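Local coordinates for protein halohydrin epoxidase A (Corynebacterium sp., PDB 4Z9F) that probably catalyses the reversible ring closure of vicinal halohydrins to epoxides with release of hydrogen halide, using a Rossmann-type fold related to short-chain dehydrogenases/reductases, at residues C[125-135]-C[168-178]. The protein carries 1 engineered substitution. Residues are numbered along the deposited sequence; the frame is centred on the assembly and turned at random.
Sequences GGASVIFITSS and DGILLYAIGPN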
ATOM      1  N   GLY C 125     -17.160  27.206   6.773  1.00 22.87           N
ATOM      2  CA  GLY C 125     -17.839  26.224   5.947  1.00 26.72           C
ATOM      3  C   GLY C 125     -16.937  25.386   5.069  1.00 25.49           C
ATOM      4  O   GLY C 125     -17.404  24.868   4.046  1.00 25.60           O
ATOM      5  N   GLY C 126     -15.661  25.258   5.416  1.00 24.98           N
ATOM      6  CA  GLY C 126     -14.768  24.316   4.774  1.00 23.98           C
ATOM      7  C   GLY C 126     -13.690  25.007   3.957  1.00 25.68           C
ATOM      8  O   GLY C 126     -13.663  26.231   3.796  1.00 24.30           O
ATOM      9  N   ALA C 127     -12.801  24.168   3.420  1.00 18.77           N
ATOM     10  CA  ALA C 127     -11.651  24.610   2.645  1.00 18.34           C
ATOM     11  C   ALA C 127     -10.887  23.388   2.161  1.00 20.46           C
ATOM     12  O   ALA C 127     -11.234  22.254   2.511  1.00 24.71           O
ATOM     13  CB  ALA C 127     -10.713  25.504   3.460  1.00 20.49           C
ATOM     14  N   SER C 128      -9.852  23.608   1.358  1.00 21.14           N
ATOM     15  CA  SER C 128      -8.931  22.549   0.973  1.00 20.02           C
ATOM     16  C   SER C 128      -7.581  22.798   1.629  1.00 22.84           C
ATOM     17  O   SER C 128      -7.087  23.929   1.667  1.00 22.12           O
ATOM     18  CB  SER C 128      -8.773  22.466  -0.548  1.00 17.93           C
ATOM     19  OG  SER C 128     -10.001  22.181  -1.185  1.00 23.14           O
ATOM     20  N   VAL C 129      -6.998  21.740   2.177  1.00 20.48           N
ATOM     21  CA  VAL C 129      -5.681  21.799   2.771  1.00 18.18           C
ATOM     22  C   VAL C 129      -4.866  20.752   2.024  1.00 25.38           C
ATOM     23  O   VAL C 129      -5.155  19.549   2.121  1.00 18.45           O
ATOM     24  CB  VAL C 129      -5.711  21.540   4.284  1.00 22.20           C
ATOM     25  CG1 VAL C 129      -4.351  21.768   4.901  1.00 20.68           C
ATOM     26  CG2 VAL C 129      -6.764  22.439   4.972  1.00 20.03           C
ATOM     27  N   ILE C 130      -3.892  21.212   1.237  1.00 21.29           N
ATOM     28  CA  ILE C 130      -3.089  20.352   0.373  1.00 21.11           C
ATOM     29  C   ILE C 130      -1.676  20.327   0.925  1.00 25.38           C
ATOM     30  O   ILE C 130      -1.022  21.372   1.016  1.00 22.66           O
ATOM     31  CB  ILE C 130      -3.105  20.848  -1.078  1.00 23.10           C
ATOM     32  CG1 ILE C 130      -4.539  20.881  -1.592  1.00 22.86           C
ATOM     33  CG2 ILE C 130      -2.242  19.946  -1.960  1.00 23.37           C
ATOM     34  CD1 ILE C 130      -4.726  21.748  -2.776  1.00 18.29           C
ATOM     35  N   PHE C 131      -1.202  19.139   1.294  1.00 20.34           N
ATOM     36  CA  PHE C 131       0.124  18.979   1.865  1.00 20.47           C
ATOM     37  C   PHE C 131       1.076  18.518   0.769  1.00 20.70           C
ATOM     38  O   PHE C 131       0.824  17.501   0.111  1.00 22.85           O
ATOM     39  CB  PHE C 131       0.103  17.982   3.024  1.00 18.17           C
ATOM     40  CG  PHE C 131      -0.630  18.484   4.233  1.00 17.93           C
ATOM     41  CD1 PHE C 131      -2.017  18.416   4.308  1.00 19.74           C
ATOM     42  CD2 PHE C 131       0.072  19.007   5.309  1.00 16.96           C
ATOM     43  CE1 PHE C 131      -2.695  18.871   5.443  1.00 15.50           C
ATOM     44  CE2 PHE C 131      -0.603  19.478   6.440  1.00 21.84           C
ATOM     45  CZ  PHE C 131      -1.983  19.404   6.505  1.00 19.13           C
ATOM     46  N   ILE C 132       2.146  19.276   0.550  1.00 18.10           N
ATOM     47  CA  ILE C 132       3.194  18.843  -0.367  1.00 19.50           C
ATOM     48  C   ILE C 132       4.191  18.030   0.438  1.00 20.51           C
ATOM     49  O   ILE C 132       4.827  18.548   1.362  1.00 20.30           O
ATOM     50  CB  ILE C 132       3.879  20.028  -1.065  1.00 19.19           C
ATOM     51  CG1 ILE C 132       2.851  21.053  -1.545  1.00 19.07           C
ATOM     52  CG2 ILE C 132       4.747  19.515  -2.231  1.00 21.72           C
ATOM     53  CD1 ILE C 132       1.950  20.637  -2.704  1.00 18.32           C
ATOM     54  N   THR C 133       4.309  16.744   0.102  1.00 21.56           N
ATOM     55  CA  THR C 133       5.150  15.838   0.869  1.00 19.86           C
ATOM     56  C   THR C 133       6.255  15.339  -0.053  1.00 20.96           C
ATOM     57  O   THR C 133       7.068  16.137  -0.534  1.00 20.47           O
ATOM     58  CB  THR C 133       4.308  14.701   1.471  1.00 20.19           C
ATOM     59  OG1 THR C 133       3.725  13.894   0.435  1.00 18.99           O
ATOM     60  CG2 THR C 133       3.166  15.301   2.313  1.00 19.21           C
ATOM     61  N   SER C 134       6.265  14.048  -0.357  1.00 20.27           N
ATOM     62  CA  SER C 134       7.330  13.496  -1.184  1.00 15.93           C
ATOM     63  C   SER C 134       6.911  12.097  -1.599  1.00 18.95           C
ATOM     64  O   SER C 134       6.078  11.470  -0.941  1.00 20.13           O
ATOM     65  CB  SER C 134       8.658  13.441  -0.434  1.00 20.81           C
ATOM     66  OG  SER C 134       9.622  12.763  -1.221  1.00 21.42           O
ATOM     67  N   SER C 135       7.511  11.601  -2.685  1.00 18.71           N
ATOM     68  CA  SER C 135       7.265  10.208  -3.040  1.00 18.20           C
ATOM     69  C   SER C 135       7.626   9.282  -1.888  1.00 21.10           C
ATOM     70  O   SER C 135       6.984   8.237  -1.704  1.00 22.77           O
ATOM     71  CB  SER C 135       8.049   9.826  -4.299  1.00 18.59           C
ATOM     72  OG  SER C 135       9.437   9.807  -4.039  1.00 17.91           O
ATOM     73  N   ASP C 168     -16.766  18.314   7.956  1.00 22.74           N
ATOM     74  CA  ASP C 168     -16.812  19.772   8.036  1.00 23.45           C
ATOM     75  C   ASP C 168     -16.612  20.443   6.683  1.00 25.60           C
ATOM     76  O   ASP C 168     -16.592  21.678   6.619  1.00 23.24           O
ATOM     77  CB  ASP C 168     -15.732  20.284   8.998  1.00 24.75           C
ATOM     78  CG  ASP C 168     -15.910  19.775  10.416  1.00 34.55           C
ATOM     79  OD1 ASP C 168     -17.060  19.746  10.900  1.00 31.97           O
ATOM     80  OD2 ASP C 168     -14.890  19.413  11.053  1.00 36.61           O
ATOM     81  N   GLY C 169     -16.442  19.676   5.608  1.00 22.30           N
ATOM     82  CA  GLY C 169     -16.077  20.273   4.339  1.00 22.25           C
ATOM     83  C   GLY C 169     -14.642  20.749   4.259  1.00 18.55           C
ATOM     84  O   GLY C 169     -14.314  21.544   3.372  1.00 20.51           O
ATOM     85  N   ILE C 170     -13.783  20.315   5.176  1.00 20.14           N
ATOM     86  CA  ILE C 170     -12.366  20.669   5.174  1.00 18.37           C
ATOM     87  C   ILE C 170     -11.658  19.477   4.537  1.00 17.93           C
ATOM     88  O   ILE C 170     -11.521  18.434   5.174  1.00 18.66           O
ATOM     89  CB  ILE C 170     -11.844  20.940   6.590  1.00 19.08           C
ATOM     90  CG1 ILE C 170     -12.617  22.092   7.255  1.00 20.21           C
ATOM     91  CG2 ILE C 170     -10.365  21.238   6.561  1.00 19.22           C
ATOM     92  CD1 ILE C 170     -12.394  22.187   8.771  1.00 19.84           C
ATOM     93  N   LEU C 171     -11.234  19.613   3.274  1.00 19.12           N
ATOM     94  CA  LEU C 171     -10.808  18.472   2.459  1.00 16.41           C
ATOM     95  C   LEU C 171      -9.286  18.422   2.377  1.00 18.82           C
ATOM     96  O   LEU C 171      -8.659  19.355   1.860  1.00 20.25           O
ATOM     97  CB  LEU C 171     -11.420  18.561   1.059  1.00 16.64           C
ATOM     98  CG  LEU C 171     -12.926  18.818   1.035  1.00 21.89           C
ATOM     99  CD1 LEU C 171     -13.411  18.893  -0.383  1.00 18.53           C
ATOM    100  CD2 LEU C 171     -13.661  17.722   1.785  1.00 18.44           C
ATOM    101  N   LEU C 172      -8.695  17.335   2.890  1.00 20.78           N
ATOM    102  CA  LEU C 172      -7.251  17.193   3.001  1.00 17.87           C
ATOM    103  C   LEU C 172      -6.725  16.279   1.897  1.00 17.69           C
ATOM    104  O   LEU C 172      -7.395  15.314   1.507  1.00 16.02           O
ATOM    105  CB  LEU C 172      -6.856  16.635   4.375  1.00 17.14           C
ATOM    106  CG  LEU C 172      -6.611  17.652   5.501  1.00 24.40           C
ATOM    107  CD1 LEU C 172      -7.817  18.556   5.795  1.00 22.36           C
ATOM    108  CD2 LEU C 172      -6.132  16.955   6.773  1.00 22.20           C
ATOM    109  N   TYR C 173      -5.528  16.598   1.390  1.00 16.84           N
ATOM    110  CA  TYR C 173      -4.872  15.789   0.363  1.00 19.01           C
ATOM    111  C   TYR C 173      -3.368  15.854   0.576  1.00 20.23           C
ATOM    112  O   TYR C 173      -2.844  16.812   1.147  1.00 19.41           O
ATOM    113  CB  TYR C 173      -5.162  16.261  -1.070  1.00 16.40           C
ATOM    114  CG  TYR C 173      -6.604  16.569  -1.403  1.00 20.43           C
ATOM    115  CD1 TYR C 173      -7.411  15.619  -2.027  1.00 19.09           C
ATOM    116  CD2 TYR C 173      -7.156  17.812  -1.106  1.00 20.20           C
ATOM    117  CE1 TYR C 173      -8.725  15.891  -2.335  1.00 19.64           C
ATOM    118  CE2 TYR C 173      -8.466  18.100  -1.418  1.00 20.11           C
ATOM    119  CZ  TYR C 173      -9.250  17.134  -2.025  1.00 22.18           C
ATOM    120  OH  TYR C 173     -10.558  17.413  -2.346  1.00 25.73           O
ATOM    121  N   ALA C 174      -2.670  14.830   0.090  1.00 16.75           N
ATOM    122  CA  ALA C 174      -1.216  14.837   0.062  1.00 18.23           C
ATOM    123  C   ALA C 174      -0.743  14.630  -1.368  1.00 19.44           C
ATOM    124  O   ALA C 174      -1.294  13.809  -2.103  1.00 19.33           O
ATOM    125  CB  ALA C 174      -0.623  13.762   0.981  1.00 18.26           C
ATOM    126  N   ILE C 175       0.251  15.408  -1.773  1.00 18.07           N
ATOM    127  CA  ILE C 175       0.908  15.226  -3.056  1.00 18.50           C
ATOM    128  C   ILE C 175       2.336  14.787  -2.782  1.00 18.50           C
ATOM    129  O   ILE C 175       3.016  15.363  -1.919  1.00 19.67           O
ATOM    130  CB  ILE C 175       0.862  16.504  -3.909  1.00 23.46           C
ATOM    131  CG1 ILE C 175      -0.586  16.947  -4.103  1.00 17.87           C
ATOM    132  CG2 ILE C 175       1.541  16.261  -5.257  1.00 14.67           C
ATOM    133  CD1 ILE C 175      -0.750  18.258  -4.852  1.00 21.61           C
ATOM    134  N   GLY C 176       2.773  13.736  -3.481  1.00 18.92           N
ATOM    135  CA  GLY C 176       4.094  13.183  -3.295  1.00 19.84           C
ATOM    136  C   GLY C 176       4.924  13.291  -4.558  1.00 17.08           C
ATOM    137  O   GLY C 176       4.926  12.395  -5.415  1.00 19.35           O
ATOM    138  N   PRO C 177       5.643  14.402  -4.702  1.00 19.47           N
ATOM    139  CA  PRO C 177       6.411  14.630  -5.930  1.00 19.19           C
ATOM    140  C   PRO C 177       7.748  13.907  -5.925  1.00 18.37           C
ATOM    141  O   PRO C 177       8.347  13.648  -4.880  1.00 16.63           O
ATOM    142  CB  PRO C 177       6.629  16.155  -5.945  1.00 22.18           C
ATOM    143  CG  PRO C 177       5.843  16.710  -4.766  1.00 22.52           C
ATOM    144  CD  PRO C 177       5.680  15.567  -3.801  1.00 17.68           C
ATOM    145  N   ASN C 178       8.204  13.597  -7.139  1.00 17.94           N
ATOM    146  CA  ASN C 178       9.585  13.245  -7.461  1.00 20.05           C
ATOM    147  C   ASN C 178       9.774  13.562  -8.939  1.00 17.07           C
ATOM    148  O   ASN C 178       8.808  13.598  -9.705  1.00 16.56           O
ATOM    149  CB  ASN C 178       9.903  11.764  -7.168  1.00 18.99           C
ATOM    150  CG  ASN C 178      11.405  11.500  -6.995  1.00 24.26           C
ATOM    151  OD1 ASN C 178      12.237  12.416  -7.087  1.00 23.53           O
ATOM    152  ND2 ASN C 178      11.759  10.235  -6.740  1.00 28.94           N
TER
HETATM  153  O   HOH W   1     -11.021  20.148  -2.441  1.00 20.26           O
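Two donors of Thr133 grip the carbonyl oxygen of Ile175: the backbone N reaches Ile175 O at 2.8 Å, almost straight in line with the carbonyl, while Thr133 OG1 comes in at 2.9 Å from above the carbonyl plane. With chi1 at 64°, OG1 sits between its own backbone N and carbonyl carbon, which turns it to the same oxygen. From here back to Ala127 N and Gly169 O, strands 127-132 and 170-177 form a regular parallel ladder; past Thr133, Ser135 N adds a bond to Pro177 O. On one face Val129 lies alongside Leu172, CB to CD1 4.0 Å, and the Phe131 ring turns its edge to Leu172 CG and to the backbone oxygen of Tyr173, which lies in the ring plane. On the other face Ile175 CD1 packs against Ile130 CG2 at 3.7 Å, and Ile132 CG2 meets Pro177 CG. Here, too, a water links Ser128 OG (2.6 Å) with Tyr173 OH (2.8 Å). The strands and helix 147-165 between them make a beta-alpha-beta crossover in the Rossmann-type sheet: that helix covers Phe131 and Leu172, helix 96-123 packs on Val129 and Ile170, and strands 73-79 and 235-238 flank 127-132 and 170-177 respectively.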